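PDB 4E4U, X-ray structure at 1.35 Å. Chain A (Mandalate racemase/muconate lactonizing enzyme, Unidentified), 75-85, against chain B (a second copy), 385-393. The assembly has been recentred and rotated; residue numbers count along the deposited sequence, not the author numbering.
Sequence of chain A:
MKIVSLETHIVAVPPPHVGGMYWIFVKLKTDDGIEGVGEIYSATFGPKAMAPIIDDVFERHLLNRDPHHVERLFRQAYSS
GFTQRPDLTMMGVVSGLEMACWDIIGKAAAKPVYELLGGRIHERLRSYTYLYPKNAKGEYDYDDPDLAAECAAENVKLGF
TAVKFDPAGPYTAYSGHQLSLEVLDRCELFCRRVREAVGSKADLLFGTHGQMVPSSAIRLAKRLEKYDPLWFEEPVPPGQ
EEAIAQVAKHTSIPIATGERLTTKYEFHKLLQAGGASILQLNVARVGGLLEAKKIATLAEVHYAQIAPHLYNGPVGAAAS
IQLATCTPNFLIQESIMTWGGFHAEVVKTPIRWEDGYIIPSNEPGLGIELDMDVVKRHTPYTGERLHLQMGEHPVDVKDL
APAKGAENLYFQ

Chain A 75-85: RQAYSSGFTQR
Chain B, residues 385-393: RLHLQMGEH

The contact is a mostly apolar packing of an irregular, partly extended segment of chain B against the end of a helix and the following loop in chain A, centred on Met B390 and pinned by one direct hydrogen bond and two bridging waters. The stretches bury 493 Å² between them. Chain A enters in a helix that began earlier in the chain and leaves it for a loop that turns through Ser A80 (phi/psi -47/126), Gly A81 (73/26), Phe A82 (61/60), Thr A83 (-112/-83) and Gln A84 (63/32). Chain B forms no regular strand, although Leu B388, Gln B389 and Met B390 are extended, with phi from -140 to -100° and psi near 155°; His B387 (-54/-43) and Glu B392 (-78/-33) are not. The chains run in opposite senses: Gly A81 CA lies 4.5 Å from Gln B389 CA, and Gln A76 CA lies 7.1 Å from Glu B392 CA.

Closest approach of the backbones occurs at Gly A81, whose CA lies 3.1 Å from Leu B388 O in a CA-H...O contact with an angle of 153° at the hydrogen. This carbonyl has no conventional hydrogen-bond partner in the model, so the polarized CA-H is a modest substitute. Positive phi favours glycine here. Leu B386 (m, t) points toward chain A and places CD1 3.5 Å from Gly A81 N and 3.5 Å from Ser A80 OG.

Met B390 (m, t, p) contributes the largest covered area. Met B390 CG lies 3.6 Å from Phe A82 CA and 3.9 Å from Phe A82 CD1, at the ring edge, while Met B390 SD sits 3.5 Å from Ser A79 O and Met B390 CE 3.7 Å from Gln A84 NE2. Met B390 SD is 5.3 Å from the Phe A82 ring centroid, in an oblique sulfur-aromatic arrangement. Phe A82 (chi1 t, chi2 52°) also meets Leu B388 (m, t), CB to CB at 4.0 Å.

The loop presenting these groups is braced internally: Thr A83 N bonds Ser A79 O at 3.2 Å, and Gln A84 NE2 donates to Ser A79 OG at 2.9 Å. Ser A79 OG in turn donates to Arg A75 O at 2.8 Å.

At the other end, Gln A76 (m, m, chi3 -40°) starts sideways but brings its amide across, where NE2 donates to Glu B392 O at 2.9 Å and 146°. Gln A76 OE1 accepts from a water at 2.7 Å that also donates to Met B390 O at 2.9 Å. A second water accepts from Gly A81 N at 3.1 Å and from Met B390 N at 3.2 Å, joining two backbone NH groups that, both being donors, cannot bond each other.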

ATOM      1  N   ARG A  75       6.472  14.820  30.209  1.00 10.02           N
ATOM      2  CA  ARG A  75       7.534  13.870  29.880  1.00  9.89           C
ATOM      3  C   ARG A  75       7.946  13.043  31.092  1.00 10.66           C
ATOM      4  O   ARG A  75       8.196  11.843  30.963  1.00 10.85           O
ATOM      5  CB  ARG A  75       8.763  14.567  29.279  1.00 11.51           C
ATOM      6  CG  ARG A  75       8.548  15.212  27.904  1.00 11.23           C
ATOM      7  CD  ARG A  75       7.994  14.256  26.854  1.00 11.41           C
ATOM      8  NE  ARG A  75       8.787  13.043  26.707  1.00 11.43           N
ATOM      9  CZ  ARG A  75       8.528  12.092  25.814  1.00 11.52           C
ATOM     10  NH1 ARG A  75       7.518  12.240  24.964  1.00 12.64           N
ATOM     11  NH2 ARG A  75       9.284  11.000  25.762  1.00 11.77           N
ATOM     12  N   GLN A  76       8.032  13.669  32.263  1.00 10.80           N
ATOM     13  CA  GLN A  76       8.420  12.919  33.455  1.00 11.02           C
ATOM     14  C   GLN A  76       7.370  11.868  33.806  1.00 11.27           C
ATOM     15  O   GLN A  76       7.702  10.727  34.119  1.00 11.73           O
ATOM     16  CB  GLN A  76       8.649  13.845  34.658  1.00 12.36           C
ATOM     17  CG  GLN A  76       9.741  14.893  34.471  1.00 12.99           C
ATOM     18  CD  GLN A  76      11.112  14.312  34.186  1.00 13.67           C
ATOM     19  OE1 GLN A  76      11.519  13.308  34.777  1.00 15.03           O
ATOM     20  NE2 GLN A  76      11.854  14.970  33.298  1.00 13.99           N
ATOM     21  N   ALA A  77       6.102  12.255  33.764  1.00 10.59           N
ATOM     22  CA  ALA A  77       5.027  11.322  34.088  1.00 10.86           C
ATOM     23  C   ALA A  77       4.942  10.189  33.069  1.00 10.16           C
ATOM     24  O   ALA A  77       4.816   9.019  33.426  1.00 11.05           O
ATOM     25  CB  ALA A  77       3.696  12.059  34.178  1.00 12.01           C
ATOM     26  N   TYR A  78       4.999  10.559  31.791  1.00  9.53           N
ATOM     27  CA  TYR A  78       4.939   9.615  30.683  1.00 10.09           C
ATOM     28  C   TYR A  78       6.064   8.583  30.737  1.00  9.93           C
ATOM     29  O   TYR A  78       5.899   7.456  30.282  1.00 10.72           O
ATOM     30  CB  TYR A  78       4.988  10.408  29.366  1.00 10.54           C
ATOM     31  CG  TYR A  78       4.864   9.596  28.098  1.00  9.40           C
ATOM     32  CD1 TYR A  78       3.669   8.985  27.753  1.00 10.17           C
ATOM     33  CD2 TYR A  78       5.936   9.471  27.226  1.00 10.05           C
ATOM     34  CE1 TYR A  78       3.544   8.269  26.586  1.00 10.04           C
ATOM     35  CE2 TYR A  78       5.826   8.746  26.054  1.00 10.78           C
ATOM     36  CZ  TYR A  78       4.624   8.142  25.739  1.00 10.05           C
ATOM     37  OH  TYR A  78       4.479   7.416  24.576  1.00 10.89           O
ATOM     38  N   SER A  79       7.201   8.978  31.302  1.00  9.72           N
ATOM     39  CA  SER A  79       8.401   8.140  31.314  1.00 10.02           C
ATOM     40  C   SER A  79       8.573   7.345  32.606  1.00  9.89           C
ATOM     41  O   SER A  79       9.437   6.465  32.690  1.00 10.96           O
ATOM     42  CB  SER A  79       9.632   9.022  31.106  1.00 10.73           C
ATOM     43  OG  SER A  79       9.543   9.696  29.857  1.00 10.96           O
ATOM     44  N   SER A  80       7.746   7.665  33.603  1.00 10.09           N
ATOM     45  CA  SER A  80       7.885   7.171  34.972  1.00 10.51           C
ATOM     46  C   SER A  80       8.130   5.666  35.069  1.00 10.62           C
ATOM     47  O   SER A  80       7.352   4.867  34.549  1.00 12.03           O
ATOM     48  CB  SER A  80       6.631   7.544  35.771  1.00 11.28           C
ATOM     49  OG  SER A  80       6.781   7.255  37.151  1.00 11.77           O
ATOM     50  N   GLY A  81       9.198   5.275  35.758  1.00 11.26           N
ATOM     51  CA  GLY A  81       9.474   3.870  36.000  1.00 12.15           C
ATOM     52  C   GLY A  81       9.954   3.105  34.781  1.00 11.23           C
ATOM     53  O   GLY A  81       9.777   1.891  34.704  1.00 12.61           O
ATOM     54  N   PHE A  82      10.574   3.812  33.836  1.00 10.99           N
ATOM     55  CA  PHE A  82      11.028   3.222  32.577  1.00 10.88           C
ATOM     56  C   PHE A  82       9.823   2.670  31.813  1.00 10.62           C
ATOM     57  O   PHE A  82       9.720   1.484  31.513  1.00 11.71           O
ATOM     58  CB  PHE A  82      12.121   2.164  32.793  1.00 11.77           C
ATOM     59  CG  PHE A  82      12.749   1.676  31.512  1.00 12.05           C
ATOM     60  CD1 PHE A  82      13.261   2.583  30.586  1.00 12.72           C
ATOM     61  CD2 PHE A  82      12.829   0.316  31.223  1.00 12.58           C
ATOM     62  CE1 PHE A  82      13.843   2.143  29.397  1.00 12.93           C
ATOM     63  CE2 PHE A  82      13.400  -0.130  30.035  1.00 12.35           C
ATOM     64  CZ  PHE A  82      13.912   0.780  29.127  1.00 12.53           C
ATOM     65  N   THR A  83       8.900   3.570  31.514  1.00  9.90           N
ATOM     66  CA  THR A  83       7.736   3.234  30.711  1.00 10.43           C
ATOM     67  C   THR A  83       7.849   3.963  29.370  1.00 10.45           C
ATOM     68  O   THR A  83       8.346   3.391  28.399  1.00 10.95           O
ATOM     69  CB  THR A  83       6.415   3.513  31.486  1.00 11.18           C
ATOM     70  OG1 THR A  83       6.410   4.859  31.980  1.00 11.74           O
ATOM     71  CG2 THR A  83       6.277   2.528  32.663  1.00 11.85           C
ATOM     72  N   GLN A  84       7.446   5.229  29.323  1.00 10.80           N
ATOM     73  CA  GLN A  84       7.585   6.027  28.100  1.00 10.26           C
ATOM     74  C   GLN A  84       6.750   5.445  26.957  1.00 10.04           C
ATOM     75  O   GLN A  84       7.115   5.512  25.779  1.00 10.75           O
ATOM     76  CB  GLN A  84       9.057   6.220  27.698  1.00 11.08           C
ATOM     77  CG  GLN A  84       9.288   7.503  26.918  1.00 11.23           C
ATOM     78  CD  GLN A  84      10.754   7.858  26.823  1.00 10.66           C
ATOM     79  OE1 GLN A  84      11.513   7.246  26.063  1.00 12.37           O
ATOM     80  NE2 GLN A  84      11.177   8.831  27.621  1.00 10.81           N
ATOM     81  N   ARG A  85       5.633   4.845  27.345  1.00 10.25           N
ATOM     82  CA  ARG A  85       4.492   4.593  26.469  1.00  9.34           C
ATOM     83  C   ARG A  85       3.276   4.839  27.357  1.00 10.14           C
ATOM     84  O   ARG A  85       3.417   4.899  28.573  1.00 11.11           O
ATOM     85  CB  ARG A  85       4.515   3.182  25.838  1.00 10.26           C
ATOM     86  CG  ARG A  85       5.019   2.034  26.728  1.00 10.20           C
ATOM     87  CD  ARG A  85       4.137   1.710  27.954  1.00 10.30           C
ATOM     88  NE  ARG A  85       2.712   1.663  27.620  1.00 10.16           N
ATOM     89  CZ  ARG A  85       2.101   0.671  26.972  1.00 10.14           C
ATOM     90  NH1 ARG A  85       2.770  -0.417  26.610  1.00 10.63           N
ATOM     91  NH2 ARG A  85       0.804   0.764  26.701  1.00 10.96           N
TER
ATOM     92  N   ARG B 385      13.348   5.216  45.436  1.00 20.30           N
ATOM     93  CA  ARG B 385      13.292   5.027  43.990  1.00 19.19           C
ATOM     94  C   ARG B 385      12.238   4.031  43.527  1.00 17.07           C
ATOM     95  O   ARG B 385      11.809   3.156  44.285  1.00 17.76           O
ATOM     96  CB  ARG B 385      14.660   4.588  43.459  1.00 22.05           C
ATOM     97  CG  ARG B 385      15.747   5.647  43.570  1.00 24.71           C
ATOM     98  CD  ARG B 385      17.066   5.139  43.001  1.00 27.32           C
ATOM     99  NE  ARG B 385      17.000   4.879  41.566  1.00 29.06           N
ATOM    100  CZ  ARG B 385      17.390   5.739  40.629  1.00 30.51           C
ATOM    101  NH1 ARG B 385      17.873   6.926  40.972  1.00 31.73           N
ATOM    102  NH2 ARG B 385      17.296   5.412  39.347  1.00 30.96           N
ATOM    103  N   LEU B 386      11.827   4.176  42.270  1.00 15.37           N
ATOM    104  CA  LEU B 386      11.025   3.162  41.595  1.00 13.87           C
ATOM    105  C   LEU B 386      11.914   1.976  41.223  1.00 14.93           C
ATOM    106  O   LEU B 386      13.138   2.058  41.326  1.00 16.33           O
ATOM    107  CB  LEU B 386      10.394   3.751  40.337  1.00 13.48           C
ATOM    108  CG  LEU B 386       9.394   4.886  40.553  1.00 13.81           C
ATOM    109  CD1 LEU B 386       9.043   5.544  39.234  1.00 14.17           C
ATOM    110  CD2 LEU B 386       8.151   4.344  41.242  1.00 14.75           C
ATOM    111  N   HIS B 387      11.303   0.877  40.791  1.00 13.88           N
ATOM    112  CA  HIS B 387      12.064  -0.317  40.443  1.00 14.74           C
ATOM    113  C   HIS B 387      13.164  -0.015  39.424  1.00 14.83           C
ATOM    114  O   HIS B 387      14.293  -0.511  39.550  1.00 15.14           O
ATOM    115  CB  HIS B 387      11.146  -1.399  39.896  1.00 16.94           C
ATOM    116  CG  HIS B 387      11.833  -2.712  39.728  1.00 21.14           C
ATOM    117  ND1 HIS B 387      11.923  -3.368  38.524  1.00 24.54           N
ATOM    118  CD2 HIS B 387      12.506  -3.470  40.627  1.00 22.88           C
ATOM    119  CE1 HIS B 387      12.606  -4.487  38.688  1.00 22.69           C
ATOM    120  NE2 HIS B 387      12.964  -4.578  39.953  1.00 24.69           N
ATOM    121  N   LEU B 388      12.804   0.785  38.420  1.00 15.36           N
ATOM    122  CA  LEU B 388      13.727   1.344  37.432  1.00 17.09           C
ATOM    123  C   LEU B 388      13.282   2.779  37.220  1.00 15.26           C
ATOM    124  O   LEU B 388      12.121   3.094  37.466  1.00 15.05           O
ATOM    125  CB  LEU B 388      13.633   0.596  36.099  1.00 19.48           C
ATOM    126  CG  LEU B 388      14.280  -0.782  35.982  1.00 21.83           C
ATOM    127  CD1 LEU B 388      13.910  -1.415  34.650  1.00 22.24           C
ATOM    128  CD2 LEU B 388      15.790  -0.677  36.114  1.00 23.46           C
ATOM    129  N   GLN B 389      14.184   3.647  36.767  1.00 15.13           N
ATOM    130  CA  GLN B 389      13.831   5.033  36.456  1.00 15.11           C
ATOM    131  C   GLN B 389      14.533   5.506  35.193  1.00 15.70           C
ATOM    132  O   GLN B 389      15.558   4.941  34.793  1.00 18.15           O
ATOM    133  CB  GLN B 389      14.193   5.968  37.620  1.00 15.52           C
ATOM    134  CG  GLN B 389      13.431   5.648  38.891  1.00 15.98           C
ATOM    135  CD  GLN B 389      13.657   6.610  40.044  1.00 16.22           C
ATOM    136  OE1 GLN B 389      13.059   6.442  41.109  1.00 16.15           O
ATOM    137  NE2 GLN B 389      14.513   7.614  39.851  1.00 17.02           N
ATOM    138  N   MET B 390      13.974   6.534  34.557  1.00 14.55           N
ATOM    139  CA  MET B 390      14.646   7.186  33.436  1.00 13.97           C
ATOM    140  C   MET B 390      15.313   8.467  33.908  1.00 14.86           C
ATOM    141  O   MET B 390      14.890   9.062  34.900  1.00 16.22           O
ATOM    142  CB  MET B 390      13.664   7.473  32.297  1.00 13.82           C
ATOM    143  CG  MET B 390      12.878   6.241  31.886  1.00 13.54           C
ATOM    144  SD  MET B 390      11.995   6.379  30.337  1.00 13.19           S
ATOM    145  CE  MET B 390      13.335   6.270  29.153  1.00 13.35           C
ATOM    146  N   GLY B 391      16.359   8.884  33.201  1.00 14.22           N
ATOM    147  CA  GLY B 391      17.054  10.116  33.525  1.00 14.52           C
ATOM    148  C   GLY B 391      16.115  11.306  33.508  1.00 14.21           C
ATOM    149  O   GLY B 391      15.212  11.387  32.677  1.00 14.64           O
ATOM    150  N   GLU B 392      16.325  12.238  34.427  1.00 15.78           N
ATOM    151  CA  GLU B 392      15.430  13.379  34.535  1.00 17.59           C
ATOM    152  C   GLU B 392      15.681  14.456  33.472  1.00 17.68           C
ATOM    153  O   GLU B 392      14.743  15.120  33.023  1.00 18.53           O
ATOM    154  CB  GLU B 392      15.521  13.988  35.933  1.00 21.58           C
ATOM    155  CG  GLU B 392      14.511  15.083  36.153  1.00 25.77           C
ATOM    156  CD  GLU B 392      14.521  15.619  37.561  1.00 29.69           C
ATOM    157  OE1 GLU B 392      15.481  15.322  38.311  1.00 31.30           O
ATOM    158  OE2 GLU B 392      13.560  16.337  37.913  1.00 31.27           O
ATOM    159  N   HIS B 393      16.933  14.627  33.060  1.00 17.66           N
ATOM    160  CA  HIS B 393      17.284  15.710  32.146  1.00 18.89           C
ATOM    161  C   HIS B 393      17.665  15.197  30.766  1.00 17.16           C
ATOM    162  O   HIS B 393      18.121  14.063  30.632  1.00 16.96           O
ATOM    163  CB  HIS B 393      18.441  16.529  32.720  1.00 22.84           C
ATOM    164  CG  HIS B 393      18.206  17.001  34.120  1.00 27.34           C
ATOM    165  ND1 HIS B 393      17.356  18.041  34.422  1.00 29.85           N
ATOM    166  CD2 HIS B 393      18.708  16.567  35.299  1.00 29.14           C
ATOM    167  CE1 HIS B 393      17.346  18.230  35.732  1.00 30.39           C
ATOM    168  NE2 HIS B 393      18.158  17.350  36.286  1.00 30.99           N
TER
HETATM  169  O   HOH W   1      12.706  10.894  35.078  1.00 29.81           O
HETATM  170  O   HOH W   2      11.367   7.436  36.111  1.00 13.89           O